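PDB 4Q6J: Lmo0131 protein from Listeria monocytogenes, which has an EAL-domain TIM-barrel-like fold and may hydrolyse the bacterial messenger cyclic di-GMP, as EAL-domain proteins often do, though its own function has not been established. Local coordinates for residues L21-P26 / P239-E244; N33-F38 / G86-S91. One frame throughout, in Å; residues are numbered along the deposited sequence. Where two conformers were deposited one is given.

Both interactions are partly buried and sit on one mixed sheet, where strands 20-29 and 35-45 are neighbours. Interaction 1 ties strand 20-29 to the chain just before and at the start of helix 242-248. Interaction 2 pairs strand 35-45 with strand 89-95 and is nested inside the loop that interaction 1 closes. Interaction 1 has a single antiparallel bridge and relies on prolines and a selenomethionine methyl set against tyrosine rings. Interaction 2 is a parallel pairing with two bridges, with the rings of Phe38 and Phe88 packed obliquely. The two touch through Tyr24, which packs on Phe38 and Ile90, and through Pro26 on Phe38.

Interaction 1: residues L21-P26 / P239-E244; sequences LLYYQP and PLPMEE. With EDO (1,2-ethanediol), chain L.
Tyr23 and Pro241 lie side by side and point the same way. Pro241 CD sits over the centre of the Tyr23 ring, 3.9 Å from the centroid, as a CH-pi contact. Pro241 CG is nearest Tyr23 CE1 and CZ. Tyr24 meets Met242, a selenomethionine, and the two side chains cross at about a right angle. Methyl CE of Met242 lies over one face of the Tyr24 ring, 3.8 Å from the centroid and offset toward the rim. CG of Met242 is anti to the backbone N (chi1 -173°), and bends at chi2 and chi3 bring SE and CE back to the ring. SE itself approaches obliquely, in a Met-aromatic contact.

The backbones form a single antiparallel bridge, Tyr24 with Leu240. Tyr24 N donates to Leu240 O at 2.9 Å, and Leu240 N donates to Tyr24 O at 3.0 Å. The bridge joins strand 20-29 of the EAL barrel to the segment entering helix 242-248, with Pro241 as N-cap. Strand 35-45 also hydrogen-bonds to strand 20-29, through Leu41 to Tyr23 and Glu39 to Gln25. A water links the two segments further, accepting from Met242 N and donating to Leu22 O.

Gln25 and Pro239 also run side by side, with Gln25 CB 3.8 Å from Pro239 CG. The Gln25 chain is extended beyond CG. Gln25 NE2 donates to 1,2-ethanediol O2 at 2.6 Å and also bonds Ser237 O, while OE1 bonds Gln232 NE2. The diol, probably from the crystallisation liquor, also bonds Glu215 OE2 and Tyr234 N.

Interaction 2: residues N33-F38 / G86-S91; sequences NKIIGF and GRFSIS
Arg87 O and Ile36 O share a water, which donates to both, though its bond to Arg87 O is weak. Here strands 35-45 and 89-95 begin a parallel pairing of the EAL barrel. The strand directions differ by 34°.

Phe88 packs its ring against Ile35 and Phe38. With CG of Phe88 beside its backbone N (chi1 -62°), the edge of the ring meets the backbone of 35-37, and Phe88 CE1 is 3.5 Å from Ile35 O. CE1 also touches Ile35 CG2. Phe38 reaches Phe88 with its rim atom CE1, which lies 3.7 Å from Phe88 CB. The two rings are oblique, with planes at 52°. The C-terminal residue, Val252, touches both.

Ser89 is bridged to Gly37. Its N makes a weak bond to Ile36 O. Ser89 O accepts a shorter one from Phe38 N, at 2.8 Å. Ile36 and Gly37 both face Lys27 of strand 20-29, forming a classic beta bulge. Ser89 OG lies 3.7 Å from CA of Gly37, which has no side chain.

Ile90 is bridged to Phe38, and both side chains lie on the face of the sheet opposite to that of the Ser89 side chain. Ile90 CG1 approaches Phe38 CD1 at 4.2 Å. Ile90 also meets Gln80 and Ile81 of helix 66-83. Ile90 CA is 3.3 Å from Phe38 O in a CA-H...O contact.

Ser91 N donates to that same Phe38 O at 3.0 Å, in the carbonyl plane, and a water adds a further donor to this oxygen.

Interaction 1: residues L21-P26 / P239-E244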
loop_
_atom_site.group_PDB
_atom_site.type_symbol
_atom_site.label_atom_id
_atom_site.label_comp_id
_atom_site.label_asym_id
_atom_site.label_seq_id
_atom_site.Cartn_x
_atom_site.Cartn_y
_atom_site.Cartn_z
ATOM N N LEU B 21 -7.659 -11.836 -25.910
ATOM C CA LEU B 21 -8.538 -13.001 -25.993
ATOM C C LEU B 21 -9.245 -13.133 -24.674
ATOM O O LEU B 21 -8.662 -12.865 -23.659
ATOM C CB LEU B 21 -7.740 -14.290 -26.213
ATOM C CG LEU B 21 -6.930 -14.480 -27.494
ATOM C CD1 LEU B 21 -6.118 -15.743 -27.393
ATOM C CD2 LEU B 21 -7.849 -14.530 -28.673
ATOM N N LEU B 22 -10.500 -13.563 -24.659
ATOM C CA LEU B 22 -11.118 -13.847 -23.378
ATOM C C LEU B 22 -11.108 -15.370 -23.201
ATOM O O LEU B 22 -11.622 -16.102 -24.043
ATOM C CB LEU B 22 -12.533 -13.283 -23.303
ATOM C CG LEU B 22 -13.097 -13.143 -21.893
ATOM C CD1 LEU B 22 -12.283 -12.127 -21.133
ATOM C CD2 LEU B 22 -14.575 -12.778 -21.881
ATOM N N TYR B 23 -10.470 -15.835 -22.127
ATOM C CA TYR B 23 -10.477 -17.238 -21.776
ATOM C C TYR B 23 -11.493 -17.412 -20.678
ATOM O O TYR B 23 -11.933 -16.423 -20.080
ATOM C CB TYR B 23 -9.090 -17.684 -21.322
ATOM C CG TYR B 23 -8.107 -17.992 -22.446
ATOM C CD1 TYR B 23 -8.384 -17.635 -23.769
ATOM C CD2 TYR B 23 -6.915 -18.659 -22.183
ATOM C CE1 TYR B 23 -7.506 -17.920 -24.785
ATOM C CE2 TYR B 23 -6.016 -18.950 -23.204
ATOM C CZ TYR B 23 -6.318 -18.580 -24.499
ATOM O OH TYR B 23 -5.427 -18.871 -25.508
ATOM N N TYR B 24 -11.856 -18.668 -20.404
ATOM C CA TYR B 24 -12.964 -19.006 -19.498
ATOM C C TYR B 24 -12.587 -20.155 -18.582
ATOM O O TYR B 24 -12.094 -21.181 -19.050
ATOM C CB TYR B 24 -14.189 -19.438 -20.313
ATOM C CG TYR B 24 -14.654 -18.373 -21.247
ATOM C CD1 TYR B 24 -15.386 -17.294 -20.776
ATOM C CD2 TYR B 24 -14.340 -18.418 -22.598
ATOM C CE1 TYR B 24 -15.803 -16.290 -21.619
ATOM C CE2 TYR B 24 -14.760 -17.412 -23.460
ATOM C CZ TYR B 24 -15.486 -16.349 -22.955
ATOM O OH TYR B 24 -15.909 -15.345 -23.780
ATOM N N GLN B 25 -12.830 -20.012 -17.286
ATOM C CA GLN B 25 -12.576 -21.125 -16.378
ATOM C C GLN B 25 -13.907 -21.610 -15.763
ATOM O O GLN B 25 -14.625 -20.822 -15.148
ATOM C CB GLN B 25 -11.550 -20.752 -15.301
ATOM C CG GLN B 25 -11.141 -21.999 -14.518
ATOM C CD GLN B 25 -10.103 -21.778 -13.418
ATOM O OE1 GLN B 25 -10.112 -20.756 -12.739
ATOM N NE2 GLN B 25 -9.217 -22.760 -13.229
ATOM N N PRO B 26 -14.270 -22.913 -15.954
ATOM C CA PRO B 26 -15.571 -23.348 -15.433
ATOM C C PRO B 26 -15.699 -23.204 -13.909
ATOM O O PRO B 26 -14.732 -23.372 -13.158
ATOM C CB PRO B 26 -15.633 -24.839 -15.803
ATOM C CG PRO B 26 -14.627 -25.045 -16.775
ATOM C CD PRO B 26 -13.555 -24.035 -16.574
ATOM N N PRO B 239 -8.159 -22.353 -17.192
ATOM C CA PRO B 239 -8.877 -21.494 -18.141
ATOM C C PRO B 239 -8.545 -21.850 -19.603
ATOM O O PRO B 239 -7.402 -22.178 -19.904
ATOM C CB PRO B 239 -8.371 -20.098 -17.777
ATOM C CG PRO B 239 -7.895 -20.246 -16.361
ATOM C CD PRO B 239 -7.271 -21.570 -16.320
ATOM N N LEU B 240 -9.538 -21.804 -20.487
ATOM C CA LEU B 240 -9.385 -22.236 -21.882
ATOM C C LEU B 240 -10.149 -21.308 -22.814
ATOM O O LEU B 240 -11.114 -20.665 -22.387
ATOM C CB LEU B 240 -9.962 -23.629 -22.085
ATOM C CG LEU B 240 -9.298 -24.789 -21.383
ATOM C CD1 LEU B 240 -10.221 -25.966 -21.475
ATOM C CD2 LEU B 240 -7.945 -25.068 -22.014
ATOM N N PRO B 241 -9.744 -21.256 -24.094
ATOM C CA PRO B 241 -10.601 -20.667 -25.124
ATOM C C PRO B 241 -11.981 -21.310 -25.056
ATOM O O PRO B 241 -12.068 -22.473 -24.682
ATOM C CB PRO B 241 -9.913 -21.086 -26.422
ATOM C CG PRO B 241 -8.516 -21.240 -26.074
ATOM C CD PRO B 241 -8.493 -21.779 -24.665
HETATM N N MSE B 242 -13.033 -20.583 -25.402
HETATM C CA MSE B 242 -14.356 -21.192 -25.450
HETATM C C MSE B 242 -14.359 -22.437 -26.333
HETATM O O MSE B 242 -15.033 -23.422 -26.020
HETATM C CB MSE B 242 -15.424 -20.207 -25.927
HETATM C CG MSE B 242 -16.859 -20.773 -25.817
HETATM SE SE MSE B 242 -17.284 -21.538 -24.052
HETATM C CE MSE B 242 -17.690 -19.951 -23.041
ATOM N N GLU B 243 -13.614 -22.371 -27.433
ATOM C CA GLU B 243 -13.485 -23.487 -28.362
ATOM C C GLU B 243 -13.092 -24.779 -27.661
ATOM O O GLU B 243 -13.719 -25.812 -27.858
ATOM C CB GLU B 243 -12.447 -23.146 -29.432
ATOM C CG GLU B 243 -11.705 -24.339 -30.009
ATOM C CD GLU B 243 -10.188 -24.141 -30.039
ATOM O OE1 GLU B 243 -9.708 -23.121 -29.482
ATOM O OE2 GLU B 243 -9.485 -25.012 -30.614
ATOM N N GLU B 244 -12.055 -24.712 -26.838
ATOM C CA GLU B 244 -11.545 -25.880 -26.134
ATOM C C GLU B 244 -12.421 -26.316 -24.939
ATOM O O GLU B 244 -12.460 -27.500 -24.562
ATOM C CB GLU B 244 -10.113 -25.627 -25.721
ATOM C CG GLU B 244 -9.267 -25.138 -26.865
ATOM C CD GLU B 244 -7.834 -24.806 -26.442
ATOM O OE1 GLU B 244 -7.394 -25.269 -25.372
ATOM O OE2 GLU B 244 -7.141 -24.072 -27.182
HETATM C C1 EDO L . -5.534 -23.540 -10.002
HETATM O O1 EDO L . -6.353 -24.549 -9.407
HETATM C C2 EDO L . -6.363 -22.415 -10.576
HETATM O O2 EDO L . -7.163 -22.875 -11.663
HETATM O O HOH W 1 -12.320 -17.972 -25.766
#

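Interaction 2: residues N33-F38 / G86-S91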
loop_
_atom_site.group_PDB
_atom_site.type_symbol
_atom_site.label_atom_id
_atom_site.label_comp_id
_atom_site.label_asym_id
_atom_site.label_seq_id
_atom_site.Cartn_x
_atom_site.Cartn_y
_atom_site.Cartn_z
ATOM N N ASN B 33 -22.045 -31.325 -9.183
ATOM C CA ASN B 33 -20.819 -31.288 -9.979
ATOM C C ASN B 33 -21.020 -30.848 -11.458
ATOM O O ASN B 33 -20.232 -31.168 -12.342
ATOM C CB ASN B 33 -20.012 -32.600 -9.825
ATOM C CG ASN B 33 -18.687 -32.419 -9.035
ATOM O OD1 ASN B 33 -17.625 -32.953 -9.391
ATOM N ND2 ASN B 33 -18.765 -31.656 -7.960
ATOM N N LYS B 34 -22.062 -30.066 -11.697
ATOM C CA LYS B 34 -22.390 -29.585 -13.028
ATOM C C LYS B 34 -21.771 -28.205 -13.231
ATOM O O LYS B 34 -21.699 -27.428 -12.287
ATOM C CB LYS B 34 -23.919 -29.491 -13.199
ATOM C CG LYS B 34 -24.710 -30.836 -13.142
ATOM C CD LYS B 34 -26.237 -30.604 -13.151
ATOM C CE LYS B 34 -27.043 -31.853 -12.800
ATOM N NZ LYS B 34 -28.337 -31.489 -12.127
ATOM N N ILE B 35 -21.320 -27.913 -14.454
ATOM C CA ILE B 35 -20.829 -26.581 -14.803
ATOM C C ILE B 35 -22.000 -25.629 -14.782
ATOM O O ILE B 35 -22.994 -25.850 -15.485
ATOM C CB ILE B 35 -20.234 -26.543 -16.215
ATOM C CG1 ILE B 35 -18.983 -27.390 -16.294
ATOM C CG2 ILE B 35 -19.913 -25.131 -16.600
ATOM C CD1 ILE B 35 -18.422 -27.455 -17.660
ATOM N N ILE B 36 -21.909 -24.585 -13.966
ATOM C CA ILE B 36 -22.998 -23.601 -13.863
ATOM C C ILE B 36 -22.684 -22.243 -14.558
ATOM O O ILE B 36 -23.584 -21.438 -14.818
ATOM C CB ILE B 36 -23.534 -23.433 -12.383
ATOM C CG1 ILE B 36 -22.416 -23.131 -11.418
ATOM C CG2 ILE B 36 -24.312 -24.689 -11.898
ATOM C CD1 ILE B 36 -22.015 -21.746 -11.483
ATOM N N GLY B 37 -21.402 -22.022 -14.850
ATOM C CA GLY B 37 -20.954 -20.791 -15.474
ATOM C C GLY B 37 -19.449 -20.738 -15.592
ATOM O O GLY B 37 -18.768 -21.713 -15.326
ATOM N N PHE B 38 -18.927 -19.590 -15.995
ATOM C CA PHE B 38 -17.493 -19.447 -16.245
ATOM C C PHE B 38 -16.984 -18.155 -15.664
ATOM O O PHE B 38 -17.714 -17.169 -15.585
ATOM C CB PHE B 38 -17.196 -19.447 -17.754
ATOM C CG PHE B 38 -17.789 -20.635 -18.489
ATOM C CD1 PHE B 38 -19.079 -20.580 -18.989
ATOM C CD2 PHE B 38 -17.068 -21.812 -18.644
ATOM C CE1 PHE B 38 -19.629 -21.683 -19.642
ATOM C CE2 PHE B 38 -17.611 -22.911 -19.293
ATOM C CZ PHE B 38 -18.880 -22.844 -19.784
ATOM N N GLY B 86 -28.502 -18.466 -22.318
ATOM C CA GLY B 86 -28.867 -18.178 -20.944
ATOM C C GLY B 86 -28.589 -19.347 -20.049
ATOM O O GLY B 86 -28.954 -19.327 -18.892
ATOM N N ARG B 87 -27.931 -20.363 -20.585
ATOM C CA ARG B 87 -27.721 -21.595 -19.848
ATOM C C ARG B 87 -26.536 -21.494 -18.932
ATOM O O ARG B 87 -26.395 -22.292 -18.021
ATOM C CB ARG B 87 -27.538 -22.771 -20.798
ATOM C CG ARG B 87 -28.706 -22.939 -21.736
ATOM C CD ARG B 87 -28.462 -24.025 -22.777
ATOM N NE ARG B 87 -27.575 -23.594 -23.852
ATOM C CZ ARG B 87 -26.417 -24.174 -24.145
ATOM N NH1 ARG B 87 -26.001 -25.238 -23.457
ATOM N NH2 ARG B 87 -25.683 -23.698 -25.144
ATOM N N PHE B 88 -25.687 -20.501 -19.159
ATOM C CA PHE B 88 -24.463 -20.350 -18.367
ATOM C C PHE B 88 -24.226 -18.890 -18.005
ATOM O O PHE B 88 -24.461 -18.017 -18.825
ATOM C CB PHE B 88 -23.254 -20.906 -19.142
ATOM C CG PHE B 88 -23.358 -22.373 -19.447
ATOM C CD1 PHE B 88 -23.034 -23.321 -18.489
ATOM C CD2 PHE B 88 -23.783 -22.815 -20.686
ATOM C CE1 PHE B 88 -23.140 -24.659 -18.761
ATOM C CE2 PHE B 88 -23.874 -24.157 -20.954
ATOM C CZ PHE B 88 -23.554 -25.077 -19.981
ATOM N N SER B 89 -23.750 -18.633 -16.782
ATOM C CA SER B 89 -23.269 -17.296 -16.410
ATOM C C SER B 89 -21.812 -17.101 -16.796
ATOM O O SER B 89 -21.057 -18.051 -16.875
ATOM C CB SER B 89 -23.462 -17.006 -14.920
ATOM O OG SER B 89 -22.561 -17.760 -14.147
ATOM N N ILE B 90 -21.440 -15.861 -17.085
ATOM C CA ILE B 90 -20.044 -15.519 -17.335
ATOM C C ILE B 90 -19.696 -14.269 -16.543
ATOM O O ILE B 90 -20.417 -13.282 -16.601
ATOM C CB ILE B 90 -19.751 -15.299 -18.837
ATOM C CG1 ILE B 90 -20.041 -16.587 -19.625
ATOM C CG2 ILE B 90 -18.300 -14.834 -19.038
ATOM C CD1 ILE B 90 -19.687 -16.527 -21.084
ATOM N N SER B 91 -18.600 -14.321 -15.791
ATOM C CA SER B 91 -18.136 -13.140 -15.043
ATOM C C SER B 91 -17.074 -12.342 -15.796
ATOM O O SER B 91 -16.336 -12.905 -16.605
ATOM C CB SER B 91 -17.599 -13.518 -13.662
ATOM O OG SER B 91 -16.458 -14.312 -13.788
HETATM O O HOH W 2 -26.183 -21.660 -14.690
HETATM O O HOH W 3 -20.345 -16.883 -13.737
#